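Long-range contact in putative TetR-family transcriptional regulator (Bordetella parapertussis 12822, PDB 3CCY), which probably binds DNA at regulatory sites through a helix-turn-helix motif and acts as a transcriptional repressor: residues L66-D71 with L127-Q131. Where two conformers were deposited one is given. Residues are numbered along the deposited sequence.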
loop_
_atom_site.group_PDB
_atom_site.type_symbol
_atom_site.label_atom_id
_atom_site.label_comp_id
_atom_site.label_asym_id
_atom_site.label_seq_id
_atom_site.Cartn_x
_atom_site.Cartn_y
_atom_site.Cartn_z
ATOM N N LEU A 66 -3.274 10.169 -14.947
ATOM C CA LEU A 66 -2.243 10.206 -13.938
ATOM C C LEU A 66 -1.603 11.587 -13.877
ATOM O O LEU A 66 -1.323 12.104 -12.809
ATOM C CB LEU A 66 -1.200 9.128 -14.219
ATOM C CG LEU A 66 -1.696 7.688 -14.013
ATOM C CD1 LEU A 66 -0.527 6.719 -13.913
ATOM C CD2 LEU A 66 -2.575 7.582 -12.761
ATOM N N THR A 67 -1.396 12.179 -15.041
ATOM C CA THR A 67 -0.741 13.482 -15.125
ATOM C C THR A 67 -1.608 14.578 -14.503
ATOM O O THR A 67 -1.132 15.380 -13.689
ATOM C CB THR A 67 -0.376 13.826 -16.584
ATOM O OG1 THR A 67 0.571 12.866 -17.067
ATOM C CG2 THR A 67 0.239 15.202 -16.691
ATOM N N THR A 68 -2.881 14.610 -14.871
ATOM C CA THR A 68 -3.742 15.653 -14.365
ATOM C C THR A 68 -3.944 15.456 -12.864
ATOM O O THR A 68 -4.024 16.421 -12.120
ATOM C CB THR A 68 -5.086 15.767 -15.127
ATOM O OG1 THR A 68 -5.971 14.714 -14.725
ATOM C CG2 THR A 68 -4.862 15.735 -16.646
ATOM N N HIS A 69 -3.977 14.208 -12.413
ATOM C CA HIS A 69 -4.177 13.943 -11.012
ATOM C C HIS A 69 -2.996 14.358 -10.111
ATOM O O HIS A 69 -3.213 14.945 -9.032
ATOM C CB HIS A 69 -4.471 12.463 -10.792
ATOM C CG HIS A 69 -4.757 12.132 -9.371
ATOM N ND1 HIS A 69 -5.974 12.395 -8.785
ATOM C CD2 HIS A 69 -3.987 11.567 -8.411
ATOM C CE1 HIS A 69 -5.941 12.002 -7.525
ATOM N NE2 HIS A 69 -4.745 11.510 -7.273
ATOM N N VAL A 70 -1.774 14.008 -10.502
ATOM C CA VAL A 70 -0.597 14.411 -9.717
ATOM C C VAL A 70 -0.368 15.923 -9.853
ATOM O O VAL A 70 -0.004 16.569 -8.874
ATOM C CB VAL A 70 0.696 13.570 -10.012
ATOM C CG1 VAL A 70 1.308 13.892 -11.344
ATOM C CG2 VAL A 70 1.755 13.736 -8.865
ATOM N N ASP A 71 -0.644 16.492 -11.040
ATOM C CA ASP A 71 -0.528 17.940 -11.219
ATOM C C ASP A 71 -1.477 18.670 -10.264
ATOM O O ASP A 71 -1.094 19.636 -9.628
ATOM C CB ASP A 71 -0.776 18.370 -12.682
ATOM C CG ASP A 71 0.427 18.118 -13.580
ATOM O OD1 ASP A 71 1.513 17.776 -13.070
ATOM O OD2 ASP A 71 0.294 18.251 -14.813
ATOM N N LEU A 127 6.427 11.132 -14.375
ATOM C CA LEU A 127 5.427 11.001 -13.303
ATOM C C LEU A 127 6.056 10.596 -11.984
ATOM O O LEU A 127 5.636 11.067 -10.940
ATOM C CB LEU A 127 4.305 10.030 -13.690
ATOM C CG LEU A 127 3.354 10.569 -14.768
ATOM C CD1 LEU A 127 2.678 9.436 -15.504
ATOM C CD2 LEU A 127 2.321 11.504 -14.147
ATOM N N ILE A 128 7.071 9.731 -12.033
ATOM C CA ILE A 128 7.832 9.398 -10.829
ATOM C C ILE A 128 8.486 10.674 -10.269
ATOM O O ILE A 128 8.591 10.837 -9.051
ATOM C CB ILE A 128 8.925 8.316 -11.091
ATOM C CG1 ILE A 128 8.264 6.941 -11.269
ATOM C CG2 ILE A 128 9.893 8.214 -9.886
ATOM C CD1 ILE A 128 9.180 5.869 -11.897
ATOM N N ALA A 129 8.939 11.556 -11.158
ATOM C CA ALA A 129 9.527 12.812 -10.720
ATOM C C ALA A 129 8.510 13.683 -9.963
ATOM O O ALA A 129 8.857 14.337 -8.984
ATOM C CB ALA A 129 10.108 13.569 -11.881
ATOM N N LYS A 130 7.264 13.708 -10.435
ATOM C CA LYS A 130 6.202 14.466 -9.773
ATOM C C LYS A 130 5.823 13.882 -8.421
ATOM O O LYS A 130 5.527 14.620 -7.498
ATOM C CB LYS A 130 5.002 14.622 -10.685
ATOM C CG LYS A 130 5.282 15.628 -11.815
ATOM C CD LYS A 130 4.159 15.655 -12.836
ATOM C CE LYS A 130 4.458 16.619 -13.989
ATOM N NZ LYS A 130 4.001 17.987 -13.649
ATOM N N GLN A 131 5.840 12.551 -8.316
ATOM C CA GLN A 131 5.596 11.868 -7.058
ATOM C C GLN A 131 6.701 12.200 -6.051
ATOM O O GLN A 131 6.454 12.321 -4.872
ATOM C CB GLN A 131 5.525 10.348 -7.288
ATOM C CG GLN A 131 4.115 9.832 -7.605
ATOM C CD GLN A 131 4.088 8.323 -7.846
ATOM O OE1 GLN A 131 5.029 7.761 -8.399
ATOM N NE2 GLN A 131 3.018 7.670 -7.425
#
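L127 opens the 127-131 side of this nearly parallel pair: the axes of segments 66-71 and 127-131 come within 10.2 Å, their N-to-C directions 18° apart. Its branched, wholly apolar end reaches into the groove between L66, T67 and V70: L127 CD1 lies 4.1 Å from L66 CB, and L127 CD2 lies 3.8 Å from V70 CG1 and 3.7 Å from T67 OG1. That hydroxyl can border a leucine because it is hydrogen-bonded to the carbonyl of R63, one turn earlier. One turn on, K130 suits the margin in two ways: its long methylene chain covers V70, with K130 CD 3.7 Å from V70 CG1, and carries K130 NZ out to the matching acid, D71 OD1, in a 2.6 Å salt bridge. Beta-branched V70, short and rigid, fits between L127 and K130. Q131 contributes little more than its backbone, Q131 N lying 4.3 Å from V70 CG2 while hydrogen-bonding to L127 O. The contact thus joins helix 58-81, which follows the predicted helix-turn-helix, to helix 122-145 of the C-terminal domain, with helix 87-115 touching both through V111 on L66 and M112 on Q131.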